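Side-chain contacts in spore germination lipase LipC (Metagenome, PDB 6NKD), which probably hydrolyses lipid esters as a GDSL-family lipase, with inferred lysophospholipase activity and a possible role in spore germination: residues A[88-91]-A[92-96]; A[104-107]-A[108-111]; A[177-180]-A[181-185]. All coordinates share one frame; numbering follows the deposited sequence.

Overall arrangement
Following the chain from the N terminus, the three contacts come in series, without nesting or crossing. Each is one continuous stretch, a turn or two of local structure, so none closes a loop. Contact 1 ends helix 81-94 and, through residue 96, leads toward helix 98-122; contact 2 lies within that next helix, the two centres being about 20 Å apart. There the disulfide from C107 to C80 ties helix 98-122 covalently to the segment just before helix 81-94. Contact 3 comes much later, after the last strand of the parallel sheet, where the short helix 179-182 leads to D186 and H189. Helix 144-157 packs against both contact 1 and contact 2.

Contact 1 of 3, residues A[88-91]-A[92-96]; sequences LEIY and EKEKD
The carbonyl oxygen I90 O is gripped by two backbone donors at the C-terminal end of helix 81-94. E94 N reaches it at 2.9 Å in a nearly straight bond (N-H...O 164°), while K93 N lies 3.2 Å from I90 O and well above the carbonyl plane. Two residues earlier, E92 N bonds L88 O in the regular helical pattern. The helix is left at K95, whose positive phi of 59° turns the chain back, yet K95 N keeps a 2.7 Å bond to Y91 O.

This reversal folds residues 95 and 96 around the Y91 ring. With CG anti to the backbone N (chi1 -179°), Y91 swings its ring outward and toward the C-terminal end, so that K95 lies over one face. K95 CA sits 3.9 Å from the ring centroid, a CH-pi contact displaced toward the rim. The lysine chain, bent at each torsion beyond CB, brings its CD to 3.8 Å from Y91 CE2, so aliphatic carbon continues the cover begun by CA. On another side of the helix, I90 and E94 run side by side, the methyl CG2 of I90 touching the carboxylate of E94.

Beyond the contact, W149 of helix 144-157 meets the Y91 ring edge-to-face, and L88 packs on the same helix. E89, E92 and K93 pack on E116 and E120 of a second subunit, where the carboxylates of E89 and E120 come close. D96 OD1 caps H98 N at the start of helix 98-122, and D96 O lies in the plane of the Y91 ring at its edge, 3.2 Å from CD1.

Contact 2 of 3, residues A[104-107]-A[108-111]; sequences SSHC and QKNY
K109 folds back along the outer surface of helix 98-122 toward H106, three residues earlier. Its CB lies over the preceding turn, 3.5 Å from S105 O and close to H106 O. CG stands anti to the backbone N, and a bend at chi3 (54°) then turns the chain back along the helix. In consequence CE comes to 3.7 Å from H106 O and rests close to H106 CA. The tip, NZ, ends 3.4 Å from H106 CD2, approaching the imidazole obliquely, and the two side chains run alongside each other in the same direction.

The backbone beneath is regular alpha-helix, with Q108 N, K109 N, N110 N and Y111 N bonded to the carbonyls four residues back; the bond from Y111 N to C107 O is 2.8 Å long.

The inward side of the helix has a different character. C107 SG forms the disulfide with C80, which joins this helix to the segment just before helix 81-94, and C107 CB is 4.4 Å from Y111 CD2. The ring of Y111 presents its edge to C107 O, with CD2 at 3.1 Å from that oxygen. F153 of helix 144-157 packs against both C107 and Y111. N110 lies across H106 O, but its ND2 is bound by T53 OG1 at the start of helix 53-59.

One stretch of helix thus divides its chemistry by face: the buried side combines a disulfide, aromatic packing and a polar tie from N110 to T53, while outside, a protonated H106 would probably be disfavoured by the nearby lysine ammonium group.

Contact 3 of 3, residues A[177-180]-A[181-185]; sequences GREK and EYLSI. With EDO (1,2-ethanediol), chain E.
R178 lies along one face of the Y182 ring, the two side chains running in the same direction. The arginine has CG anti to its carbonyl carbon (chi1 -55°) and is extended from CG to NE, which lays CB over the face and CD just beyond the rim by CE2. CB makes a CH-pi contact 4.0 Å from the ring centroid, offset toward the rim, and further out CD is 3.6 Å from Y182 CE2. The guanidinium plane is inclined by 27° to that of the ring. At the ring's edge lies a 1,2-ethanediol, probably from the crystallisation liquor, whose O1 hydrogen-bonds Y182 OH at 3.0 Å.

The turn that pairs these side chains is a single helical turn, 179-182, with one sound bond. Y182 N bonds R178 O at 2.9 Å, whereas the bonds from E181 N to R178 O and from L183 N to E179 O are weak. E179 bends at chi2 (85°), bringing its carboxylate back toward the start of the turn, where OE2 accepts from G177 N at 3.0 Å, met from above the carboxylate plane.

K180 is extended until its last torsion, while E181 bends at chi2 and crosses it obliquely. Their charged ends do not touch; a water bridges them, accepting from K180 NZ and donating to E181 OE2 at 2.7 Å. L183 sets its CB 3.2 Å from E179 O, and its CD1 touches E179 CB.

Past L183 the chain runs to D186 and H189, the probable catalytic acid and base of the Ser-His-Asp triad with S11, and S184 OG bonds H189 O. Y182 rests on R193 and A197 of helix 192-204, while L183 packs on Y137 and P139 in the loop after strand 130-134.

Contact 1 of 3, residues A[88-91]-A[92-96]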
loop_
_atom_site.group_PDB
_atom_site.type_symbol
_atom_site.label_atom_id
_atom_site.label_comp_id
_atom_site.label_asym_id
_atom_site.label_seq_id
_atom_site.Cartn_x
_atom_site.Cartn_y
_atom_site.Cartn_z
ATOM N N LEU A 88 0.241 -0.994 26.977
ATOM C CA LEU A 88 1.386 -0.192 27.397
ATOM C C LEU A 88 1.069 1.295 27.353
ATOM O O LEU A 88 1.552 2.059 28.198
ATOM C CB LEU A 88 2.601 -0.502 26.524
ATOM C CG LEU A 88 3.407 -1.746 26.898
ATOM C CD1 LEU A 88 4.632 -1.872 26.007
ATOM C CD2 LEU A 88 3.807 -1.699 28.365
ATOM N N GLU A 89 0.263 1.726 26.382
ATOM C CA GLU A 89 -0.138 3.126 26.326
ATOM C C GLU A 89 -1.171 3.460 27.393
ATOM O O GLU A 89 -1.169 4.576 27.922
ATOM C CB GLU A 89 -0.681 3.465 24.937
ATOM C CG GLU A 89 0.278 3.146 23.797
ATOM C CD GLU A 89 1.605 3.874 23.922
ATOM O OE1 GLU A 89 1.612 5.029 24.397
ATOM O OE2 GLU A 89 2.641 3.289 23.541
ATOM N N ILE A 90 -2.057 2.519 27.722
ATOM C CA ILE A 90 -3.010 2.758 28.799
ATOM C C ILE A 90 -2.292 2.781 30.141
ATOM O O ILE A 90 -2.597 3.607 31.010
ATOM C CB ILE A 90 -4.135 1.708 28.770
ATOM C CG1 ILE A 90 -4.967 1.848 27.494
ATOM C CG2 ILE A 90 -5.030 1.849 29.993
ATOM C CD1 ILE A 90 -6.095 0.844 27.389
ATOM N N TYR A 91 -1.316 1.887 30.329
ATOM C CA TYR A 91 -0.545 1.898 31.567
ATOM C C TYR A 91 0.268 3.178 31.705
ATOM O O TYR A 91 0.470 3.666 32.821
ATOM C CB TYR A 91 0.375 0.677 31.635
ATOM C CG TYR A 91 1.196 0.614 32.905
ATOM C CD1 TYR A 91 0.710 -0.027 34.037
ATOM C CD2 TYR A 91 2.451 1.206 32.976
ATOM C CE1 TYR A 91 1.453 -0.081 35.202
ATOM C CE2 TYR A 91 3.200 1.160 34.139
ATOM C CZ TYR A 91 2.697 0.513 35.247
ATOM O OH TYR A 91 3.439 0.461 36.405
ATOM N N GLU A 92 0.740 3.735 30.587
ATOM C CA GLU A 92 1.517 4.967 30.650
ATOM C C GLU A 92 0.698 6.116 31.224
ATOM O O GLU A 92 1.256 7.017 31.862
ATOM C CB GLU A 92 2.040 5.332 29.261
ATOM C CG GLU A 92 3.081 6.443 29.260
ATOM C CD GLU A 92 4.470 5.943 29.614
ATOM O OE1 GLU A 92 5.387 6.780 29.756
ATOM O OE2 GLU A 92 4.647 4.713 29.746
ATOM N N LYS A 93 -0.619 6.100 31.020
ATOM C CA LYS A 93 -1.475 7.169 31.521
ATOM C C LYS A 93 -2.085 6.837 32.879
ATOM O O LYS A 93 -2.135 7.703 33.759
ATOM C CB LYS A 93 -2.588 7.476 30.512
ATOM C CG LYS A 93 -3.346 8.768 30.807
ATOM C CD LYS A 93 -4.402 9.085 29.751
ATOM C CE LYS A 93 -5.726 8.394 30.050
ATOM N NZ LYS A 93 -6.818 8.868 29.152
ATOM N N GLU A 94 -2.539 5.599 33.075
ATOM C CA GLU A 94 -3.267 5.236 34.284
ATOM C C GLU A 94 -2.431 4.471 35.302
ATOM O O GLU A 94 -2.825 4.406 36.473
ATOM C CB GLU A 94 -4.506 4.407 33.921
ATOM C CG GLU A 94 -5.457 5.124 32.972
ATOM C CD GLU A 94 -6.746 4.360 32.742
ATOM O OE1 GLU A 94 -6.842 3.203 33.203
ATOM O OE2 GLU A 94 -7.663 4.917 32.102
ATOM N N LYS A 95 -1.301 3.892 34.891
ATOM C CA LYS A 95 -0.391 3.175 35.789
ATOM C C LYS A 95 -1.081 2.013 36.499
ATOM O O LYS A 95 -0.694 1.627 37.604
ATOM C CB LYS A 95 0.249 4.125 36.807
ATOM C CG LYS A 95 1.140 5.187 36.181
ATOM C CD LYS A 95 2.443 4.596 35.662
ATOM C CE LYS A 95 3.513 4.575 36.742
ATOM N NZ LYS A 95 3.887 5.952 37.175
ATOM N N ASP A 96 -2.105 1.443 35.870
ATOM C CA ASP A 96 -2.797 0.278 36.407
ATOM C C ASP A 96 -2.164 -0.979 35.823
ATOM O O ASP A 96 -2.170 -1.176 34.603
ATOM C CB ASP A 96 -4.290 0.336 36.084
ATOM C CG ASP A 96 -5.083 -0.760 36.774
ATOM O OD1 ASP A 96 -4.488 -1.538 37.549
ATOM O OD2 ASP A 96 -6.307 -0.842 36.540
#

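Contact 2 of 3, residues A[104-107]-A[108-111]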
loop_
_atom_site.group_PDB
_atom_site.type_symbol
_atom_site.label_atom_id
_atom_site.label_comp_id
_atom_site.label_asym_id
_atom_site.label_seq_id
_atom_site.Cartn_x
_atom_site.Cartn_y
_atom_site.Cartn_z
ATOM N N SER A 104 -4.964 -9.701 28.449
ATOM C CA SER A 104 -4.319 -10.992 28.231
ATOM C C SER A 104 -5.252 -12.146 28.571
ATOM O O SER A 104 -5.176 -13.212 27.947
ATOM C CB SER A 104 -3.034 -11.079 29.057
ATOM O OG SER A 104 -2.615 -12.420 29.226
ATOM N N SER A 105 -6.139 -11.955 29.551
ATOM C CA SER A 105 -7.109 -12.992 29.880
ATOM C C SER A 105 -8.126 -13.184 28.762
ATOM O O SER A 105 -8.645 -14.292 28.583
ATOM C CB SER A 105 -7.819 -12.650 31.190
ATOM O OG SER A 105 -8.779 -13.638 31.527
ATOM N N HIS A 106 -8.423 -12.127 28.004
ATOM C CA HIS A 106 -9.368 -12.255 26.899
ATOM C C HIS A 106 -8.749 -13.001 25.725
ATOM O O HIS A 106 -9.433 -13.774 25.045
ATOM C CB HIS A 106 -9.856 -10.874 26.460
ATOM C CG HIS A 106 -10.751 -10.205 27.455
ATOM N ND1 HIS A 106 -11.221 -8.921 27.288
ATOM C CD2 HIS A 106 -11.266 -10.645 28.628
ATOM C CE1 HIS A 106 -11.984 -8.596 28.316
ATOM N NE2 HIS A 106 -12.028 -9.625 29.144
ATOM N N CYS A 107 -7.456 -12.782 25.473
ATOM C CA CYS A 107 -6.784 -13.484 24.383
ATOM C C CYS A 107 -6.696 -14.978 24.668
ATOM O O CYS A 107 -6.996 -15.806 23.799
ATOM C CB CYS A 107 -5.389 -12.900 24.162
ATOM S SG CYS A 107 -5.344 -11.195 23.571
ATOM N N GLN A 108 -6.278 -15.343 25.884
ATOM C CA GLN A 108 -6.190 -16.754 26.243
ATOM C C GLN A 108 -7.552 -17.433 26.169
ATOM O O GLN A 108 -7.637 -18.629 25.866
ATOM C CB GLN A 108 -5.591 -16.897 27.643
ATOM C CG GLN A 108 -4.688 -18.109 27.826
ATOM C CD GLN A 108 -5.419 -19.313 28.385
ATOM O OE1 GLN A 108 -5.165 -19.739 29.511
ATOM N NE2 GLN A 108 -6.331 -19.872 27.599
ATOM N N LYS A 109 -8.627 -16.685 26.430
ATOM C CA LYS A 109 -9.970 -17.234 26.286
ATOM C C LYS A 109 -10.338 -17.420 24.818
ATOM O O LYS A 109 -10.938 -18.436 24.447
ATOM C CB LYS A 109 -10.976 -16.320 26.987
ATOM C CG LYS A 109 -12.419 -16.508 26.556
ATOM C CD LYS A 109 -13.283 -15.367 27.075
ATOM C CE LYS A 109 -12.714 -14.016 26.652
ATOM N NZ LYS A 109 -13.456 -12.868 27.247
ATOM N N ASN A 110 -9.985 -16.452 23.968
ATOM C CA ASN A 110 -10.301 -16.563 22.547
ATOM C C ASN A 110 -9.469 -17.649 21.876
ATOM O O ASN A 110 -9.966 -18.362 20.996
ATOM C CB ASN A 110 -10.088 -15.219 21.851
ATOM C CG ASN A 110 -11.009 -14.138 22.377
ATOM O OD1 ASN A 110 -12.099 -14.422 22.873
ATOM N ND2 ASN A 110 -10.575 -12.887 22.269
ATOM N N TYR A 111 -8.198 -17.780 22.267
ATOM C CA TYR A 111 -7.370 -18.863 21.745
ATOM C C TYR A 111 -7.984 -20.220 22.068
ATOM O O TYR A 111 -8.077 -21.096 21.200
ATOM C CB TYR A 111 -5.954 -18.765 22.314
ATOM C CG TYR A 111 -5.016 -17.893 21.509
ATOM C CD1 TYR A 111 -4.480 -18.341 20.308
ATOM C CD2 TYR A 111 -4.653 -16.630 21.956
ATOM C CE1 TYR A 111 -3.618 -17.552 19.571
ATOM C CE2 TYR A 111 -3.791 -15.833 21.226
ATOM C CZ TYR A 111 -3.277 -16.298 20.035
ATOM O OH TYR A 111 -2.418 -15.508 19.305
#

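Contact 3 of 3, residues A[177-180]-A[181-185]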
loop_
_atom_site.group_PDB
_atom_site.type_symbol
_atom_site.label_atom_id
_atom_site.label_comp_id
_atom_site.label_asym_id
_atom_site.label_seq_id
_atom_site.Cartn_x
_atom_site.Cartn_y
_atom_site.Cartn_z
ATOM N N GLY A 177 17.098 -11.038 22.901
ATOM C CA GLY A 177 18.497 -10.753 22.680
ATOM C C GLY A 177 18.847 -10.304 21.279
ATOM O O GLY A 177 19.953 -9.787 21.073
ATOM N N ARG A 178 17.946 -10.477 20.313
ATOM C CA ARG A 178 18.198 -10.119 18.922
ATOM C C ARG A 178 17.128 -9.174 18.383
ATOM O O ARG A 178 16.819 -9.189 17.190
ATOM C CB ARG A 178 18.294 -11.374 18.055
ATOM C CG ARG A 178 19.326 -12.375 18.546
ATOM C CD ARG A 178 19.276 -13.671 17.757
ATOM N NE ARG A 178 20.170 -14.678 18.321
ATOM C CZ ARG A 178 21.438 -14.836 17.959
ATOM N NH1 ARG A 178 21.965 -14.053 17.028
ATOM N NH2 ARG A 178 22.180 -15.778 18.526
ATOM N N GLU A 179 16.560 -8.340 19.258
ATOM C CA GLU A 179 15.519 -7.409 18.841
ATOM C C GLU A 179 16.044 -6.339 17.894
ATOM O O GLU A 179 15.251 -5.722 17.174
ATOM C CB GLU A 179 14.877 -6.745 20.063
ATOM C CG GLU A 179 14.215 -7.708 21.038
ATOM C CD GLU A 179 15.190 -8.306 22.039
ATOM O OE1 GLU A 179 16.382 -7.930 22.015
ATOM O OE2 GLU A 179 14.761 -9.152 22.852
ATOM N N LYS A 180 17.358 -6.106 17.877
ATOM C CA LYS A 180 17.914 -5.091 16.990
ATOM C C LYS A 180 17.855 -5.534 15.533
ATOM O O LYS A 180 17.563 -4.725 14.645
ATOM C CB LYS A 180 19.352 -4.776 17.395
ATOM C CG LYS A 180 19.997 -3.661 16.590
ATOM C CD LYS A 180 21.428 -3.428 17.044
ATOM C CE LYS A 180 22.045 -2.227 16.349
ATOM N NZ LYS A 180 22.118 -2.422 14.876
ATOM N N GLU A 181 18.123 -6.813 15.265
ATOM C CA GLU A 181 18.161 -7.318 13.899
ATOM C C GLU A 181 16.902 -8.067 13.486
ATOM O O GLU A 181 16.659 -8.215 12.284
ATOM C CB GLU A 181 19.371 -8.239 13.701
ATOM C CG GLU A 181 19.828 -8.969 14.954
ATOM C CD GLU A 181 20.794 -8.146 15.786
ATOM O OE1 GLU A 181 20.828 -8.338 17.020
ATOM O OE2 GLU A 181 21.515 -7.304 15.206
ATOM N N TYR A 182 16.099 -8.538 14.438
ATOM C CA TYR A 182 14.901 -9.298 14.113
ATOM C C TYR A 182 13.642 -8.440 14.064
ATOM O O TYR A 182 12.579 -8.949 13.695
ATOM C CB TYR A 182 14.709 -10.444 15.114
ATOM C CG TYR A 182 15.647 -11.616 14.901
ATOM C CD1 TYR A 182 16.586 -11.607 13.875
ATOM C CD2 TYR A 182 15.582 -12.737 15.719
ATOM C CE1 TYR A 182 17.440 -12.677 13.677
ATOM C CE2 TYR A 182 16.430 -13.813 15.527
ATOM C CZ TYR A 182 17.355 -13.779 14.506
ATOM O OH TYR A 182 18.201 -14.848 14.315
ATOM N N LEU A 183 13.732 -7.161 14.419
ATOM C CA LEU A 183 12.611 -6.239 14.326
ATOM C C LEU A 183 12.832 -5.262 13.178
ATOM O O LEU A 183 13.970 -4.960 12.807
ATOM C CB LEU A 183 12.415 -5.470 15.635
ATOM C CG LEU A 183 12.049 -6.305 16.863
ATOM C CD1 LEU A 183 11.807 -5.405 18.066
ATOM C CD2 LEU A 183 10.833 -7.177 16.586
ATOM N N SER A 184 11.732 -4.764 12.623
ATOM C CA SER A 184 11.783 -3.913 11.443
ATOM C C SER A 184 11.989 -2.458 11.867
ATOM O O SER A 184 12.434 -2.177 12.982
ATOM C CB SER A 184 10.517 -4.108 10.604
ATOM O OG SER A 184 9.367 -3.694 11.318
ATOM N N ILE A 185 11.658 -1.517 10.979
ATOM C CA ILE A 185 11.945 -0.109 11.232
ATOM C C ILE A 185 11.038 0.451 12.325
ATOM O O ILE A 185 11.427 1.377 13.048
ATOM C CB ILE A 185 11.824 0.685 9.916
ATOM C CG1 ILE A 185 12.263 2.140 10.103
ATOM C CG2 ILE A 185 10.405 0.603 9.366
ATOM C CD1 ILE A 185 13.749 2.303 10.318
HETATM C C1 EDO E . 20.431 -13.749 11.505
HETATM O O1 EDO E . 19.921 -15.032 11.883
HETATM C C2 EDO E . 21.395 -13.249 12.575
HETATM O O2 EDO E . 21.859 -11.938 12.230
HETATM O O HOH W 1 22.756 -5.290 13.907
#